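Local coordinates for protein exotoxin type A (Streptococcus pyogenes phage T12, PDB 1FNU) that probably acts as a superantigen toxin of the staphylococcal and streptococcal family, contributing to the virulence of its bacterial host, at residues Tyr55-Glu61 and Arg95-Gly101; Val81-Leu86 and Thr193-Leu198; Val118-Asp124 and Ile214-Thr220; Asp146-Arg150 and Trp183-Phe187. All coordinates share one frame; numbering follows the deposited sequence.

Contact 1 (Tyr55-Glu61 and Arg95-Gly101); sequences YDKLKTE and RSACIYG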
# COMPACT_ATOMS: atom_id res chain seq x y z
N TYR A 55 10.52 8.88 -12.66
CA TYR A 55 9.20 8.33 -13.03
C TYR A 55 8.96 8.21 -14.54
O TYR A 55 9.63 8.87 -15.33
CB TYR A 55 8.05 9.16 -12.46
CG TYR A 55 7.90 10.49 -13.16
CD1 TYR A 55 8.63 11.61 -12.76
CD2 TYR A 55 7.05 10.62 -14.22
CE1 TYR A 55 8.50 12.82 -13.41
CE2 TYR A 55 6.88 11.84 -14.92
CZ TYR A 55 7.61 12.94 -14.52
OH TYR A 55 7.43 14.13 -15.21
N ASP A 56 8.04 7.34 -14.93
CA ASP A 56 7.70 7.20 -16.38
C ASP A 56 6.23 6.99 -16.68
O ASP A 56 5.85 6.61 -17.79
CB ASP A 56 8.49 6.09 -17.06
CG ASP A 56 8.45 4.85 -16.30
OD1 ASP A 56 7.35 4.58 -15.75
OD2 ASP A 56 9.49 4.16 -16.24
N LYS A 57 5.42 7.28 -15.67
CA LYS A 57 3.97 7.23 -15.72
C LYS A 57 3.56 8.33 -14.72
O LYS A 57 4.11 8.39 -13.61
CB LYS A 57 3.48 5.85 -15.26
CG LYS A 57 3.82 4.74 -16.28
CD LYS A 57 3.05 4.97 -17.63
CE LYS A 57 3.62 4.07 -18.78
NZ LYS A 57 2.81 4.32 -20.06
N LEU A 58 2.68 9.22 -15.13
CA LEU A 58 2.26 10.32 -14.26
C LEU A 58 0.78 10.35 -14.15
O LEU A 58 0.03 10.24 -15.18
CB LEU A 58 2.77 11.67 -14.82
CG LEU A 58 2.18 13.05 -14.29
CD1 LEU A 58 2.49 13.20 -12.82
CD2 LEU A 58 2.80 14.29 -15.03
N LYS A 59 0.31 10.53 -12.93
CA LYS A 59 -1.14 10.62 -12.76
C LYS A 59 -1.54 11.95 -12.11
O LYS A 59 -0.88 12.43 -11.20
CB LYS A 59 -1.67 9.48 -11.85
CG LYS A 59 -3.16 9.55 -11.69
CD LYS A 59 -3.65 8.61 -10.54
CE LYS A 59 -3.49 9.22 -9.14
NZ LYS A 59 -4.27 8.47 -8.15
N THR A 60 -2.59 12.59 -12.67
CA THR A 60 -3.18 13.78 -12.06
C THR A 60 -4.62 13.56 -11.66
O THR A 60 -5.44 13.02 -12.46
CB THR A 60 -3.16 15.05 -12.90
OG1 THR A 60 -3.85 16.05 -12.17
CG2 THR A 60 -3.86 14.84 -14.33
N GLU A 61 -4.94 13.98 -10.43
CA GLU A 61 -6.26 13.85 -9.91
C GLU A 61 -6.88 15.20 -9.98
O GLU A 61 -6.39 16.10 -9.35
CB GLU A 61 -6.29 13.38 -8.43
CG GLU A 61 -6.13 11.89 -8.27
CD GLU A 61 -6.10 11.50 -6.78
OE1 GLU A 61 -7.12 11.88 -6.06
OE2 GLU A 61 -5.05 10.83 -6.42
N ARG A 95 7.38 2.90 -11.38
CA ARG A 95 8.00 4.24 -11.44
C ARG A 95 7.00 5.31 -11.66
O ARG A 95 7.09 6.04 -12.64
CB ARG A 95 9.07 4.26 -12.54
CG ARG A 95 10.10 3.16 -12.29
CD ARG A 95 11.37 3.24 -13.22
NE ARG A 95 12.29 4.40 -12.94
CZ ARG A 95 12.32 5.55 -13.59
NH1 ARG A 95 11.49 5.80 -14.61
NH2 ARG A 95 13.21 6.48 -13.24
N SER A 96 6.02 5.44 -10.79
CA SER A 96 5.07 6.53 -11.07
C SER A 96 5.23 7.75 -10.18
O SER A 96 5.95 7.69 -9.18
CB SER A 96 3.61 6.01 -11.07
OG SER A 96 3.38 5.09 -10.05
N ALA A 97 4.60 8.86 -10.59
CA ALA A 97 4.59 10.15 -9.91
C ALA A 97 3.14 10.61 -9.97
O ALA A 97 2.43 10.26 -10.90
CB ALA A 97 5.48 11.16 -10.67
N CYS A 98 2.71 11.39 -8.97
CA CYS A 98 1.35 11.86 -8.90
C CYS A 98 1.28 13.33 -8.60
O CYS A 98 2.13 13.88 -7.93
CB CYS A 98 0.57 11.12 -7.80
SG CYS A 98 0.10 9.36 -8.07
N ILE A 99 0.25 13.95 -9.13
CA ILE A 99 -0.05 15.36 -8.90
C ILE A 99 -1.57 15.57 -8.75
O ILE A 99 -2.38 14.68 -8.96
CB ILE A 99 0.47 16.29 -10.08
CG1 ILE A 99 -0.26 16.00 -11.45
CG2 ILE A 99 1.99 16.13 -10.30
CD1 ILE A 99 0.00 17.17 -12.49
N TYR A 100 -1.93 16.78 -8.33
CA TYR A 100 -3.32 17.15 -8.24
C TYR A 100 -3.40 18.36 -9.19
O TYR A 100 -2.45 19.16 -9.30
CB TYR A 100 -3.72 17.55 -6.83
CG TYR A 100 -3.89 16.36 -5.91
CD1 TYR A 100 -5.10 15.64 -5.83
CD2 TYR A 100 -2.82 15.95 -5.11
CE1 TYR A 100 -5.23 14.54 -4.95
CE2 TYR A 100 -2.92 14.88 -4.26
CZ TYR A 100 -4.08 14.19 -4.17
OH TYR A 100 -4.12 13.19 -3.29
N GLY A 101 -4.50 18.39 -9.94
CA GLY A 101 -4.71 19.43 -10.93
C GLY A 101 -3.55 19.64 -11.88
O GLY A 101 -3.02 18.67 -12.46
O HOH W 1 12.23 8.36 -16.15
O HOH W 2 6.18 2.87 -14.10
O HOH W 3 -2.57 12.22 -7.23
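Ala-97 lays its methyl over one face of the Tyr-55 ring, CB standing 3.9 Å from the ring centroid in a CH-pi contact; a small residue suits a place where an aromatic ring comes down close. On the same side of the sheet, Leu-58 CD1 reaches Ile-99 CG2 at 3.9 Å, the two side chains crossing at about a right angle, and both also touch Val-30 and Ile-78. Next along, Thr-60 turns OG1 anti to its backbone N (chi1 177°) and donates to Gly-101 O at 2.8 Å, in the carbonyl plane and on a lone pair. Backbone bonds pair strands 57-61 and 96-100 as parallel neighbours, the parallel step in the five-stranded sheet of the OB-fold domain. The other side is more polar. Lys-59 passes its CE 3.7 Å from Cys-98 SG, which is disulfide-linked to Cys-87, and its NZ forms a salt bridge with Glu-61 OE2 at 3.0 Å. Near the start of the pairing, Arg-95 NH1 makes a salt bridge to Asp-56 OD2 at 3.1 Å, in the guanidinium plane but from above the carboxylate. Water 1 joins Arg-95 NH1 to Tyr-55 O, and Phe-23 of the second subunit adds a cation-pi contact to Arg-95.

Contact 2 (Val81-Leu86 and Thr193-Leu198); sequences VEYYHL and TQSKYL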
# COMPACT_ATOMS: atom_id res chain seq x y z
N VAL A 81 3.41 19.87 -8.75
CA VAL A 81 4.31 19.55 -7.63
C VAL A 81 4.03 18.05 -7.37
O VAL A 81 2.96 17.72 -6.92
CB VAL A 81 3.90 20.43 -6.38
CG1 VAL A 81 4.78 20.10 -5.12
CG2 VAL A 81 3.99 21.92 -6.79
N GLU A 82 4.95 17.18 -7.70
CA GLU A 82 4.70 15.78 -7.55
C GLU A 82 5.09 15.13 -6.22
O GLU A 82 5.96 15.65 -5.53
CB GLU A 82 5.33 14.97 -8.69
CG GLU A 82 6.78 14.73 -8.60
CD GLU A 82 7.66 15.98 -8.57
OE1 GLU A 82 7.24 17.15 -8.71
OE2 GLU A 82 8.84 15.82 -8.44
N TYR A 83 4.41 14.02 -5.93
CA TYR A 83 4.67 13.15 -4.77
C TYR A 83 4.69 11.70 -5.24
O TYR A 83 4.09 11.31 -6.26
CB TYR A 83 3.62 13.27 -3.65
CG TYR A 83 2.25 12.74 -3.99
CD1 TYR A 83 1.33 13.55 -4.68
CD2 TYR A 83 1.85 11.47 -3.62
CE1 TYR A 83 0.02 13.09 -5.01
CE2 TYR A 83 0.49 10.99 -3.94
CZ TYR A 83 -0.39 11.84 -4.64
OH TYR A 83 -1.65 11.39 -4.91
N TYR A 84 5.41 10.91 -4.44
CA TYR A 84 5.64 9.49 -4.67
C TYR A 84 4.98 8.60 -3.63
O TYR A 84 4.31 7.60 -3.97
CB TYR A 84 7.18 9.26 -4.68
CG TYR A 84 7.83 10.03 -5.79
CD1 TYR A 84 7.76 9.55 -7.09
CD2 TYR A 84 8.45 11.25 -5.58
CE1 TYR A 84 8.25 10.22 -8.12
CE2 TYR A 84 8.96 11.96 -6.69
CZ TYR A 84 8.84 11.40 -7.93
OH TYR A 84 9.36 11.96 -9.08
N HIS A 85 5.23 8.94 -2.37
CA HIS A 85 4.65 8.20 -1.23
C HIS A 85 3.12 8.24 -1.33
O HIS A 85 2.55 9.37 -1.37
CB HIS A 85 5.06 8.84 0.06
CG HIS A 85 4.62 8.04 1.26
ND1 HIS A 85 3.99 8.63 2.33
CD2 HIS A 85 4.62 6.71 1.50
CE1 HIS A 85 3.61 7.69 3.19
NE2 HIS A 85 3.97 6.52 2.72
N LEU A 86 2.47 7.06 -1.37
CA LEU A 86 1.01 6.87 -1.50
C LEU A 86 0.44 7.34 -2.89
O LEU A 86 -0.73 7.68 -3.03
CB LEU A 86 0.22 7.61 -0.41
CG LEU A 86 0.74 7.30 1.00
CD1 LEU A 86 -0.06 8.07 2.07
CD2 LEU A 86 0.66 5.69 1.16
N THR A 193 0.35 14.08 5.40
CA THR A 193 1.07 13.38 4.34
C THR A 193 1.04 14.35 3.18
O THR A 193 0.11 15.21 3.03
CB THR A 193 0.37 12.04 3.82
OG1 THR A 193 -0.94 12.36 3.36
CG2 THR A 193 0.34 10.99 4.88
N GLN A 194 2.05 14.21 2.34
CA GLN A 194 2.18 15.05 1.15
C GLN A 194 0.92 14.94 0.23
O GLN A 194 0.40 15.94 -0.35
CB GLN A 194 3.46 14.62 0.41
CG GLN A 194 4.75 15.07 1.04
CD GLN A 194 5.96 14.35 0.42
OE1 GLN A 194 7.11 14.86 0.37
NE2 GLN A 194 5.70 13.14 -0.07
N SER A 195 0.42 13.71 0.13
CA SER A 195 -0.74 13.40 -0.69
C SER A 195 -1.98 14.21 -0.25
O SER A 195 -2.72 14.69 -1.10
CB SER A 195 -1.06 11.90 -0.60
OG SER A 195 -2.21 11.60 -1.36
N LYS A 196 -2.22 14.25 1.05
CA LYS A 196 -3.36 14.98 1.58
C LYS A 196 -3.21 16.53 1.45
O LYS A 196 -4.14 17.21 1.00
CB LYS A 196 -3.63 14.59 3.04
CG LYS A 196 -2.79 15.46 4.02
CD LYS A 196 -3.07 15.47 5.62
CE LYS A 196 -4.59 15.72 6.02
NZ LYS A 196 -5.28 17.08 5.57
N TYR A 197 -2.01 17.04 1.73
CA TYR A 197 -1.64 18.43 1.68
C TYR A 197 -1.80 18.97 0.25
O TYR A 197 -2.33 20.08 0.06
CB TYR A 197 -0.16 18.67 2.02
CG TYR A 197 0.23 20.14 1.95
CD1 TYR A 197 -0.30 21.05 2.87
CD2 TYR A 197 0.97 20.63 0.86
CE1 TYR A 197 -0.15 22.40 2.70
CE2 TYR A 197 1.12 21.98 0.69
CZ TYR A 197 0.55 22.86 1.61
OH TYR A 197 0.69 24.23 1.42
N LEU A 198 -1.38 18.18 -0.75
CA LEU A 198 -1.38 18.68 -2.12
C LEU A 198 -2.77 18.84 -2.79
O LEU A 198 -2.90 19.40 -3.90
CB LEU A 198 -0.36 17.85 -2.95
CG LEU A 198 1.14 18.14 -2.60
CD1 LEU A 198 2.07 17.18 -3.33
CD2 LEU A 198 1.50 19.60 -3.06
O HOH W 4 2.05 11.27 0.68
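Tyr-83 and Ser-195 meet where the OB-fold domain packs against the beta-grasp domain: the loop 81-86 lies against the short helix 194-197. The aromatic contact is a CH-pi interaction. Ser-195 CA stands 4.1 Å from the centroid of the Tyr-83 ring, only 6° off its normal, and a serine's small side chain lets the helix backbone approach a ring face so directly. Its hydroxyl is engaged by Tyr-100. Apolar contacts continue along the interface. Leu-198 splits its two methyls, CD1 going to Tyr-83 CD1 at 3.9 Å and CD2 to Val-81 CG1 at 3.9 Å; the branched leucine thus fills the angle between valine and tyrosine. Leu-86 CD1 touches Thr-193 CG2 at 4.1 Å, the side chains crossing at about a right angle. Within the helix segment, Thr-193 is the N-cap, its OG1 held between the backbone N and the carbonyl carbon (chi1 58°), from where it accepts from Lys-196 N at 3.2 Å. Polar links between the segments are indirect, for no direct hydrogen bond joins them. Glu-94 of the second subunit bonds to both His-85 ND1 and Gln-194 N. Water 4 bridges the segments, donating to His-85 O at 2.8 Å and accepting from Ser-195 N.

Contact 3 (Val118-Asp124 and Ile214-Thr220); sequences VVKVSID and IEVYLTT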
# COMPACT_ATOMS: atom_id res chain seq x y z
N VAL A 118 4.47 40.51 -10.64
CA VAL A 118 5.10 41.01 -9.42
C VAL A 118 4.43 40.40 -8.19
O VAL A 118 3.20 40.40 -8.07
CB VAL A 118 5.08 42.55 -9.42
CG1 VAL A 118 5.02 43.09 -8.01
CG2 VAL A 118 6.32 43.04 -10.18
N VAL A 119 5.25 39.84 -7.29
CA VAL A 119 4.72 39.19 -6.09
C VAL A 119 4.96 40.04 -4.86
O VAL A 119 6.10 40.31 -4.52
CB VAL A 119 5.36 37.76 -5.90
CG1 VAL A 119 4.87 37.13 -4.62
CG2 VAL A 119 5.02 36.86 -7.10
N LYS A 120 3.88 40.45 -4.21
CA LYS A 120 3.92 41.28 -3.03
C LYS A 120 4.03 40.51 -1.74
O LYS A 120 3.07 39.87 -1.34
CB LYS A 120 2.69 42.17 -2.95
CG LYS A 120 2.78 43.47 -3.81
CD LYS A 120 1.47 44.28 -3.64
CE LYS A 120 1.10 45.10 -4.90
NZ LYS A 120 -0.44 45.25 -4.99
N VAL A 121 5.18 40.60 -1.08
CA VAL A 121 5.34 39.91 0.18
C VAL A 121 5.33 40.83 1.40
O VAL A 121 6.05 41.83 1.44
CB VAL A 121 6.67 39.11 0.22
CG1 VAL A 121 6.76 38.34 1.54
CG2 VAL A 121 6.77 38.13 -0.97
N SER A 122 4.49 40.48 2.38
CA SER A 122 4.41 41.18 3.67
C SER A 122 4.94 40.20 4.69
O SER A 122 4.75 39.00 4.54
CB SER A 122 2.98 41.48 4.11
OG SER A 122 2.36 42.36 3.20
N ILE A 123 5.61 40.70 5.72
CA ILE A 123 6.13 39.83 6.80
C ILE A 123 5.80 40.58 8.06
O ILE A 123 6.26 41.69 8.25
CB ILE A 123 7.63 39.70 6.81
CG1 ILE A 123 8.14 39.28 5.46
CG2 ILE A 123 8.03 38.73 7.91
CD1 ILE A 123 9.57 39.17 5.46
N ASP A 124 5.06 39.94 8.95
CA ASP A 124 4.63 40.56 10.16
C ASP A 124 4.00 41.94 9.88
O ASP A 124 4.25 42.91 10.60
CB ASP A 124 5.81 40.69 11.13
CG ASP A 124 6.38 39.32 11.56
OD1 ASP A 124 5.59 38.40 11.85
OD2 ASP A 124 7.62 39.19 11.58
N ILE A 214 -0.73 38.43 -7.11
CA ILE A 214 -0.26 37.49 -6.08
C ILE A 214 0.24 38.28 -4.92
O ILE A 214 1.03 39.21 -5.07
CB ILE A 214 0.91 36.65 -6.56
CG1 ILE A 214 0.56 35.93 -7.88
CG2 ILE A 214 1.26 35.68 -5.46
CD1 ILE A 214 1.80 35.31 -8.65
N GLU A 215 -0.23 37.91 -3.75
CA GLU A 215 0.13 38.53 -2.50
C GLU A 215 0.52 37.46 -1.48
O GLU A 215 -0.22 36.48 -1.26
CB GLU A 215 -1.08 39.29 -1.99
CG GLU A 215 -1.06 40.75 -2.42
CD GLU A 215 -2.35 41.41 -2.12
OE1 GLU A 215 -3.00 41.01 -1.13
OE2 GLU A 215 -2.70 42.34 -2.88
N VAL A 216 1.67 37.66 -0.86
CA VAL A 216 2.17 36.75 0.16
C VAL A 216 2.26 37.34 1.58
O VAL A 216 2.96 38.34 1.76
CB VAL A 216 3.56 36.23 -0.21
CG1 VAL A 216 4.12 35.47 0.95
CG2 VAL A 216 3.48 35.33 -1.41
N TYR A 217 1.63 36.66 2.56
CA TYR A 217 1.62 37.06 4.01
C TYR A 217 2.30 36.08 4.99
O TYR A 217 1.78 34.98 5.23
CB TYR A 217 0.20 37.28 4.50
CG TYR A 217 -0.53 38.36 3.74
CD1 TYR A 217 -1.22 38.06 2.54
CD2 TYR A 217 -0.46 39.70 4.16
CE1 TYR A 217 -1.82 39.08 1.79
CE2 TYR A 217 -1.05 40.72 3.41
CZ TYR A 217 -1.72 40.40 2.22
OH TYR A 217 -2.19 41.41 1.41
N LEU A 218 3.39 36.49 5.60
CA LEU A 218 4.15 35.64 6.53
C LEU A 218 4.30 36.26 7.92
O LEU A 218 4.33 37.51 8.06
CB LEU A 218 5.55 35.43 5.98
CG LEU A 218 5.79 34.92 4.57
CD1 LEU A 218 7.30 35.05 4.24
CD2 LEU A 218 5.31 33.42 4.45
N THR A 219 4.39 35.41 8.96
CA THR A 219 4.61 35.90 10.32
C THR A 219 5.77 35.05 10.80
O THR A 219 6.02 33.96 10.28
CB THR A 219 3.40 35.72 11.32
OG1 THR A 219 3.14 34.33 11.54
CG2 THR A 219 2.15 36.35 10.79
N THR A 220 6.52 35.62 11.73
CA THR A 220 7.67 34.99 12.35
C THR A 220 7.11 34.67 13.76
O THR A 220 6.03 35.19 14.08
CB THR A 220 8.93 35.98 12.37
OG1 THR A 220 8.65 37.20 13.09
CG2 THR A 220 9.29 36.38 10.96
O HOH W 5 0.62 40.81 -8.49
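The Tyr-217 ring meets Ser-122 obliquely, its CE2 3.8 Å from the serine OG, while the ring of Tyr-171 lies against it with planes about 20° apart. Tyr-217 OH donates to Glu-215 OE1 at 2.7 Å from above the carboxylate plane. The flat carboxylate of Asp-124 is gripped twice by Thr-220: the backbone N reaches OD1 at 2.9 Å and the hydroxyl OG1 reaches OD2 at 2.7 Å, each on the syn side and less than 20° out of plane. Aspartate suits this place because its two oxygens can serve an amide and a hydroxyl of one residue at once. Strands 118-123 and 214-219 themselves run parallel, joined by backbone hydrogen bonds. Mostly beta-branched residues, well suited to extended backbone, make the apolar side, with Leu-218 among them. Val-121 CG2 lies 3.8 Å from Val-216 CB, the two side chains side by side, and Val-119 spreads its methyls so that CG1 meets Val-216 CG2 at 3.9 Å and CG2 meets Ile-214 CD1. This is the central parallel pair of the beta-grasp sheet. Strand 126-135 flanks it beyond 118-123 and strand 169-176 beyond 214-219, while Val-149 of helix 142-157 packs on Val-119 and Val-216.

Contact 4 (Asp146-Arg150 and Trp183-Phe187); sequences DYKVR and WFDFF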
# COMPACT_ATOMS: atom_id res chain seq x y z
N ASP A 146 2.19 29.32 -7.56
CA ASP A 146 2.52 29.03 -6.12
C ASP A 146 3.85 28.26 -6.14
O ASP A 146 4.79 28.60 -5.42
CB ASP A 146 1.38 28.22 -5.56
CG ASP A 146 1.50 27.96 -4.08
OD1 ASP A 146 2.10 28.79 -3.35
OD2 ASP A 146 0.94 26.93 -3.62
N TYR A 147 3.99 27.27 -7.02
CA TYR A 147 5.25 26.56 -7.04
C TYR A 147 6.35 27.56 -7.22
O TYR A 147 7.25 27.62 -6.43
CB TYR A 147 5.36 25.54 -8.15
CG TYR A 147 6.77 25.03 -8.18
CD1 TYR A 147 7.24 24.12 -7.21
CD2 TYR A 147 7.67 25.52 -9.12
CE1 TYR A 147 8.60 23.73 -7.18
CE2 TYR A 147 9.06 25.11 -9.10
CZ TYR A 147 9.52 24.23 -8.12
OH TYR A 147 10.93 23.90 -8.16
N LYS A 148 6.31 28.34 -8.31
CA LYS A 148 7.35 29.37 -8.48
C LYS A 148 7.48 30.36 -7.30
O LYS A 148 8.57 30.74 -6.91
CB LYS A 148 7.09 30.11 -9.79
CG LYS A 148 7.35 29.14 -10.94
CD LYS A 148 6.73 29.65 -12.28
CE LYS A 148 7.38 29.06 -13.54
NZ LYS A 148 6.59 29.31 -14.82
N VAL A 149 6.39 30.77 -6.68
CA VAL A 149 6.59 31.70 -5.56
C VAL A 149 7.39 30.96 -4.48
O VAL A 149 8.37 31.47 -3.95
CB VAL A 149 5.24 32.13 -4.98
CG1 VAL A 149 5.43 32.84 -3.60
CG2 VAL A 149 4.54 33.05 -5.98
N ARG A 150 6.94 29.74 -4.14
CA ARG A 150 7.60 28.99 -3.10
C ARG A 150 9.04 28.53 -3.35
O ARG A 150 9.84 28.60 -2.42
CB ARG A 150 6.72 27.84 -2.60
CG ARG A 150 5.39 28.31 -2.01
CD ARG A 150 4.76 27.16 -1.23
NE ARG A 150 3.31 27.08 -1.39
CZ ARG A 150 2.54 26.25 -0.70
NH1 ARG A 150 3.10 25.42 0.21
NH2 ARG A 150 1.21 26.25 -0.89
N TRP A 183 -6.96 31.49 -1.28
CA TRP A 183 -5.63 31.45 -0.76
C TRP A 183 -5.26 30.05 -0.38
O TRP A 183 -6.15 29.20 -0.31
CB TRP A 183 -5.49 32.43 0.43
CG TRP A 183 -6.47 32.20 1.48
CD1 TRP A 183 -7.68 32.81 1.64
CD2 TRP A 183 -6.34 31.26 2.55
NE1 TRP A 183 -8.32 32.31 2.76
CE2 TRP A 183 -7.52 31.35 3.34
CE3 TRP A 183 -5.34 30.34 2.93
CZ2 TRP A 183 -7.72 30.56 4.49
CZ3 TRP A 183 -5.56 29.54 4.09
CH2 TRP A 183 -6.73 29.66 4.85
N PHE A 184 -3.95 29.81 -0.25
CA PHE A 184 -3.44 28.49 0.13
C PHE A 184 -2.54 28.68 1.38
O PHE A 184 -1.72 29.61 1.41
CB PHE A 184 -2.53 27.88 -0.96
CG PHE A 184 -3.17 27.72 -2.31
CD1 PHE A 184 -4.47 27.34 -2.44
CD2 PHE A 184 -2.42 27.92 -3.46
CE1 PHE A 184 -5.02 27.16 -3.72
CE2 PHE A 184 -3.00 27.72 -4.75
CZ PHE A 184 -4.28 27.36 -4.83
N ASP A 185 -2.70 27.80 2.38
CA ASP A 185 -1.87 27.79 3.59
C ASP A 185 -0.47 27.19 3.26
O ASP A 185 -0.39 26.07 2.74
CB ASP A 185 -2.52 26.92 4.65
CG ASP A 185 -2.00 27.21 6.00
OD1 ASP A 185 -0.77 27.50 6.06
OD2 ASP A 185 -2.79 27.16 6.97
N PHE A 186 0.61 27.93 3.49
CA PHE A 186 1.94 27.40 3.23
C PHE A 186 2.27 26.21 4.12
O PHE A 186 3.20 25.48 3.84
CB PHE A 186 3.04 28.45 3.40
CG PHE A 186 3.14 29.48 2.27
CD1 PHE A 186 2.50 29.30 1.06
CD2 PHE A 186 3.99 30.58 2.40
CE1 PHE A 186 2.69 30.15 -0.03
CE2 PHE A 186 4.21 31.48 1.30
CZ PHE A 186 3.54 31.25 0.08
N PHE A 187 1.51 26.02 5.19
CA PHE A 187 1.80 24.96 6.13
C PHE A 187 0.68 23.95 6.32
O PHE A 187 -0.50 24.30 6.36
CB PHE A 187 2.19 25.58 7.50
CG PHE A 187 3.41 26.44 7.43
CD1 PHE A 187 4.65 25.89 7.15
CD2 PHE A 187 3.32 27.80 7.57
CE1 PHE A 187 5.83 26.70 6.99
CE2 PHE A 187 4.50 28.64 7.42
CZ PHE A 187 5.74 28.08 7.12
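A buried ion pair faces two phenylalanines here: Arg-150 and Asp-146, one turn apart on helix 142-157, set their charged groups against Phe-186 and Phe-184. In the beta-grasp domain this helix packs across the mixed sheet, and the contact lies at the edge strand 182-185 and the turn after it. Arg-150 grips the aspartate side-on. Its NE donates almost straight to Asp-146 OD1 at 2.9 Å, within the guanidinium plane but from above the carboxylate; the bond from NH2 to OD2, 2.8 Å on the syn lone pair, is more bent (130°) and tilted from the guanidinium plane. Held in this way, the guanidinium offers one face to Phe-186 CD1, and NE lies 3.4 Å from that carbon with the two planes 46° apart. A phenylalanine suits the place because its ring can cover the charged group without competing for its hydrogen bonds. Asp-146 has CG anti to the backbone N (chi1 -174°), which places the carboxylate beside both rings: OD1 comes to the edge of Phe-186, 3.6 Å from CE1, and OD2 lies 3.5 Å from Phe-184 CD2, oblique to that ring. Burial would be costly for bare charges, but Asp-146 OD2 is also hydrogen-bonded to Tyr-201 OH, and Arg-150 NH1 to Tyr-197 OH. Phe-186 sits within an Asx turn, Asp-185 OD1 accepting from Phe-187 N at 2.9 Å.

In the fold
From the N terminus, contact 1 closes first, joining strand 57-61 to strand 96-105 within the OB-fold domain. Before it closes, the chain passes through 81-86, which opens contact 2; its partner, 193-198, comes more than a hundred residues later in the beta-grasp domain, so contacts 1 and 2 cross and touch through Tyr-83 and Cys-98. Contact 3 opens at 118-124 and closes near the C terminus, crossing contact 2. Contact 4 is nested inside the loops of both, and ties helix 142-157 to the edge of the sheet that holds contact 3. Tyr-197 links contacts 2 and 4, whereas contacts 1 and 3 stand about 31 Å apart between centres, on opposite sides of the chain's centre.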